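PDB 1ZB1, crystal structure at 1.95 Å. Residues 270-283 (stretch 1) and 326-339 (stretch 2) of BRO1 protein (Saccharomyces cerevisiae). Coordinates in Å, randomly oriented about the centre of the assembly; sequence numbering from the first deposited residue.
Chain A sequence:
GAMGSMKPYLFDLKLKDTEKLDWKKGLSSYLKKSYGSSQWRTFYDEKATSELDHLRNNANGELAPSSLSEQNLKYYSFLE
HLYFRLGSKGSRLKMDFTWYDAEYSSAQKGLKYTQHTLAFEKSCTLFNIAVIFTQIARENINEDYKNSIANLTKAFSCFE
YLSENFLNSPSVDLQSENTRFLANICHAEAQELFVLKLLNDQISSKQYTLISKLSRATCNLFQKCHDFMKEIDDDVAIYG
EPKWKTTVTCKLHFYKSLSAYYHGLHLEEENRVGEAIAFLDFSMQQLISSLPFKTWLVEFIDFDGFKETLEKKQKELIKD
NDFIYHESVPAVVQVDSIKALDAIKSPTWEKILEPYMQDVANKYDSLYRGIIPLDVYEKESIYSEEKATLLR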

# COMPACT_ATOMS: atom_id res chain seq x y z
N GLU A 270 31.31 2.16 20.18
CA GLU A 270 31.58 3.28 21.07
C GLU A 270 32.20 2.78 22.37
O GLU A 270 32.23 3.49 23.37
CB GLU A 270 30.28 4.02 21.40
CG GLU A 270 29.54 4.59 20.20
CD GLU A 270 30.24 5.79 19.59
OE1 GLU A 270 31.36 5.64 19.06
OE2 GLU A 270 29.66 6.90 19.66
N ASN A 271 32.68 1.54 22.35
CA ASN A 271 33.30 0.94 23.53
C ASN A 271 32.38 0.98 24.75
O ASN A 271 32.84 1.15 25.88
CB ASN A 271 34.62 1.63 23.86
CG ASN A 271 35.68 1.39 22.81
OD1 ASN A 271 36.05 0.24 22.53
ND2 ASN A 271 36.20 2.46 22.22
N ARG A 272 31.08 0.85 24.51
CA ARG A 272 30.12 0.85 25.61
C ARG A 272 29.52 -0.53 25.79
O ARG A 272 28.30 -0.70 25.77
CB ARG A 272 29.02 1.89 25.38
CG ARG A 272 29.44 3.31 25.75
CD ARG A 272 28.24 4.23 25.90
NE ARG A 272 27.72 4.71 24.62
CZ ARG A 272 26.59 5.39 24.49
NH1 ARG A 272 25.85 5.68 25.56
NH2 ARG A 272 26.20 5.80 23.29
N VAL A 273 30.39 -1.52 25.97
CA VAL A 273 29.97 -2.89 26.17
C VAL A 273 29.18 -2.92 27.47
O VAL A 273 29.27 -1.99 28.27
CB VAL A 273 31.19 -3.83 26.27
CG1 VAL A 273 30.73 -5.28 26.31
CG2 VAL A 273 32.12 -3.60 25.09
N GLY A 274 28.42 -3.98 27.70
CA GLY A 274 27.63 -4.05 28.91
C GLY A 274 26.33 -3.34 28.63
O GLY A 274 25.24 -3.84 28.93
N GLU A 275 26.44 -2.15 28.05
CA GLU A 275 25.27 -1.37 27.68
C GLU A 275 24.82 -2.02 26.37
O GLU A 275 23.63 -2.19 26.11
CB GLU A 275 25.65 0.09 27.45
CG GLU A 275 24.47 1.01 27.21
CD GLU A 275 24.85 2.48 27.28
OE1 GLU A 275 25.69 2.92 26.47
OE2 GLU A 275 24.30 3.19 28.15
N ALA A 276 25.81 -2.40 25.56
CA ALA A 276 25.57 -3.05 24.29
C ALA A 276 25.02 -4.45 24.55
O ALA A 276 24.12 -4.92 23.85
CB ALA A 276 26.87 -3.15 23.50
N ILE A 277 25.56 -5.11 25.57
CA ILE A 277 25.12 -6.45 25.94
C ILE A 277 23.65 -6.40 26.34
O ILE A 277 22.89 -7.33 26.06
CB ILE A 277 25.96 -6.99 27.12
CG1 ILE A 277 27.40 -7.22 26.66
CG2 ILE A 277 25.35 -8.28 27.66
CD1 ILE A 277 28.36 -7.60 27.77
N ALA A 278 23.25 -5.30 26.98
CA ALA A 278 21.86 -5.14 27.40
C ALA A 278 20.94 -5.05 26.19
O ALA A 278 19.82 -5.56 26.22
CB ALA A 278 21.73 -3.88 28.26
N PHE A 279 21.41 -4.41 25.12
CA PHE A 279 20.60 -4.27 23.91
C PHE A 279 20.58 -5.55 23.08
O PHE A 279 19.60 -5.81 22.39
CB PHE A 279 21.09 -3.09 23.07
CG PHE A 279 20.42 -1.80 23.42
CD1 PHE A 279 19.14 -1.52 22.94
CD2 PHE A 279 21.03 -0.88 24.27
CE1 PHE A 279 18.48 -0.35 23.29
CE2 PHE A 279 20.38 0.29 24.63
CZ PHE A 279 19.10 0.56 24.15
N LEU A 280 21.65 -6.33 23.14
CA LEU A 280 21.68 -7.59 22.40
C LEU A 280 20.72 -8.53 23.13
O LEU A 280 20.10 -9.40 22.52
CB LEU A 280 23.10 -8.17 22.39
CG LEU A 280 24.02 -7.67 21.28
CD1 LEU A 280 23.60 -8.26 19.95
CD2 LEU A 280 23.99 -6.15 21.22
N ASP A 281 20.62 -8.32 24.43
CA ASP A 281 19.74 -9.10 25.29
C ASP A 281 18.31 -8.82 24.82
O ASP A 281 17.54 -9.74 24.55
CB ASP A 281 19.91 -8.65 26.74
CG ASP A 281 19.43 -9.68 27.74
OD1 ASP A 281 18.23 -10.02 27.74
OD2 ASP A 281 20.27 -10.16 28.54
N PHE A 282 17.98 -7.54 24.72
CA PHE A 282 16.66 -7.11 24.28
C PHE A 282 16.35 -7.61 22.87
O PHE A 282 15.23 -8.04 22.59
CB PHE A 282 16.56 -5.58 24.30
CG PHE A 282 15.24 -5.05 23.82
CD1 PHE A 282 14.08 -5.27 24.56
CD2 PHE A 282 15.16 -4.33 22.64
CE1 PHE A 282 12.85 -4.78 24.11
CE2 PHE A 282 13.93 -3.84 22.18
CZ PHE A 282 12.78 -4.06 22.92
N SER A 283 17.35 -7.55 22.00
CA SER A 283 17.20 -8.00 20.63
C SER A 283 16.77 -9.47 20.58
O SER A 283 15.84 -9.83 19.86
CB SER A 283 18.51 -7.83 19.86
OG SER A 283 18.37 -8.24 18.51
N HIS A 326 34.99 -4.91 33.28
CA HIS A 326 33.95 -4.96 34.30
C HIS A 326 33.00 -3.76 34.25
O HIS A 326 33.29 -2.70 34.79
CB HIS A 326 34.58 -5.03 35.70
CG HIS A 326 35.36 -6.28 35.94
ND1 HIS A 326 36.44 -6.66 35.16
CD2 HIS A 326 35.23 -7.25 36.88
CE1 HIS A 326 36.93 -7.79 35.61
NE2 HIS A 326 36.22 -8.17 36.65
N GLU A 327 31.86 -3.96 33.59
CA GLU A 327 30.84 -2.92 33.45
C GLU A 327 29.47 -3.51 33.75
O GLU A 327 29.19 -4.66 33.40
CB GLU A 327 30.85 -2.34 32.04
CG GLU A 327 32.12 -1.58 31.68
CD GLU A 327 32.05 -0.97 30.29
OE1 GLU A 327 31.13 -0.16 30.05
OE2 GLU A 327 32.91 -1.30 29.45
N SER A 328 28.62 -2.73 34.39
CA SER A 328 27.28 -3.19 34.72
C SER A 328 26.42 -3.29 33.46
O SER A 328 26.74 -2.71 32.42
CB SER A 328 26.62 -2.24 35.72
OG SER A 328 26.53 -0.93 35.20
N VAL A 329 25.33 -4.04 33.56
CA VAL A 329 24.41 -4.22 32.45
C VAL A 329 23.02 -3.75 32.86
O VAL A 329 22.36 -4.38 33.68
CB VAL A 329 24.33 -5.71 32.04
CG1 VAL A 329 23.35 -5.89 30.89
CG2 VAL A 329 25.71 -6.21 31.64
N PRO A 330 22.57 -2.61 32.30
CA PRO A 330 21.25 -2.07 32.63
C PRO A 330 20.16 -3.14 32.61
O PRO A 330 20.13 -3.99 31.72
CB PRO A 330 21.04 -1.01 31.55
CG PRO A 330 22.43 -0.50 31.34
CD PRO A 330 23.24 -1.78 31.29
N ALA A 331 19.28 -3.10 33.61
CA ALA A 331 18.18 -4.06 33.71
C ALA A 331 17.34 -4.03 32.44
O ALA A 331 17.31 -4.99 31.67
CB ALA A 331 17.32 -3.74 34.92
N VAL A 332 16.66 -2.91 32.23
CA VAL A 332 15.82 -2.73 31.05
C VAL A 332 16.30 -1.50 30.28
O VAL A 332 16.10 -0.37 30.72
CB VAL A 332 14.34 -2.54 31.44
CG1 VAL A 332 13.49 -2.36 30.19
CG2 VAL A 332 13.85 -3.73 32.25
N VAL A 333 16.93 -1.74 29.14
CA VAL A 333 17.45 -0.66 28.31
C VAL A 333 16.34 0.32 27.95
O VAL A 333 15.16 -0.00 28.04
CB VAL A 333 18.06 -1.21 27.00
CG1 VAL A 333 19.21 -2.13 27.32
CG2 VAL A 333 16.99 -1.95 26.20
N GLN A 334 16.74 1.52 27.54
CA GLN A 334 15.79 2.55 27.15
C GLN A 334 15.31 2.25 25.73
O GLN A 334 16.08 2.35 24.78
CB GLN A 334 16.45 3.93 27.20
CG GLN A 334 15.52 5.09 26.86
CD GLN A 334 14.40 5.25 27.87
OE1 GLN A 334 13.55 4.37 28.03
NE2 GLN A 334 14.38 6.38 28.56
N VAL A 335 14.05 1.86 25.60
CA VAL A 335 13.49 1.54 24.29
C VAL A 335 13.47 2.78 23.39
O VAL A 335 13.80 2.70 22.20
CB VAL A 335 12.05 0.97 24.41
CG1 VAL A 335 11.15 1.97 25.11
CG2 VAL A 335 11.51 0.62 23.03
N ASP A 336 13.08 3.91 23.96
CA ASP A 336 13.03 5.16 23.21
C ASP A 336 14.42 5.75 23.00
O ASP A 336 14.56 6.91 22.62
CB ASP A 336 12.13 6.18 23.92
CG ASP A 336 10.66 5.78 23.87
OD1 ASP A 336 9.82 6.52 24.43
OD2 ASP A 336 10.35 4.73 23.27
N SER A 337 15.43 4.94 23.26
CA SER A 337 16.81 5.36 23.08
C SER A 337 17.09 5.34 21.58
O SER A 337 17.96 6.06 21.09
CB SER A 337 17.76 4.40 23.80
OG SER A 337 19.11 4.78 23.63
N ILE A 338 16.34 4.51 20.86
CA ILE A 338 16.47 4.39 19.41
C ILE A 338 15.41 5.28 18.79
O ILE A 338 14.21 5.05 18.96
CB ILE A 338 16.25 2.95 18.94
CG1 ILE A 338 17.22 2.00 19.66
CG2 ILE A 338 16.47 2.86 17.43
CD1 ILE A 338 17.04 0.54 19.29
N LYS A 339 15.85 6.30 18.05
CA LYS A 339 14.94 7.25 17.41
C LYS A 339 14.61 6.85 15.97
O LYS A 339 15.44 6.96 15.07
CB LYS A 339 15.58 8.63 17.45
CG LYS A 339 16.04 9.02 18.85
CD LYS A 339 17.02 10.18 18.82
CE LYS A 339 17.60 10.44 20.21
NZ LYS A 339 18.65 11.49 20.19

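No hydrogen bond or salt bridge joins the two stretches; they are held by packing, with 604 Å² buried over both sides as the extended chain of stretch 2 runs along the start of a helix in stretch 1. In the loop before this helix, the contact begins in earnest at Val-273 and Gly-274. Arg-272 directs its CA-to-CB bond away from stretch 2 and is engaged within its own stretch, where its NH1 forms a salt bridge with Glu-275 OE1 at 2.9 Å. At Val-273 the backbone meets the carboxylate of Glu-327: Val-273 O lies 3.2 Å from Glu-327 OE1, but both atoms are acceptors, so the approach is a close contact and not a bond. The contact also buries Val-273 N, which has no partner in the model.

Gly-274, the N-cap residue, marks the nearest approach of the two CA traces, its CA 4.8 Å from the CA of Val-329. Its phi/psi of 86/-48° would press a CB against the preceding carbonyl oxygen, which by itself calls for glycine. The neighbouring chain adds a second restriction, because an ideal CB would sit 2.9 Å from Ser-328 O, a clash, and 3.3 Å from Glu-327 CB. The carbonyl of Gly-274 accepts the helical hydrogen bond from Ala-278 N (3.1 Å) while its O atom also rests 3.4 Å from Val-329 CG1. Glu-275 turns its CA-to-CB bond away, leaving its CA 4.2 Å from Pro-330 CD.

One turn into the helix, Ala-278 points toward stretch 2. Its small methyl lets three residues come close: Ala-278 CB is 3.7 Å from Val-329 CG1, 4.0 Å from Pro-330 CD and 3.2 Å from Val-333 CG1, the last a notably tight apolar contact.

Phe-279 has more of its surface covered by stretch 2 than any other residue of stretch 1. Its CA-to-CB bond runs sideways, but with chi1 at -90° and chi2 at -79° the end of the side chain comes nearer to stretch 2. Val-333 CB lies over one face of the ring, 3.7 Å from the Phe-279 ring centroid and 19° off the normal, in a CH-pi contact. Gln-334 O approaches the ring edge, 3.6 Å from Phe-279 CZ, and Phe-279 CE1 reaches Ile-338 CD1 at 4.3 Å.

Phe-282 completes the apolar surface, its CB 4.1 Å from Val-333 CG2. Val-333 is thus the hub of stretch 2: pointing toward the helix, its branched side chain touches Ala-278, Phe-279 and Phe-282, and it has the largest covered area of any residue here.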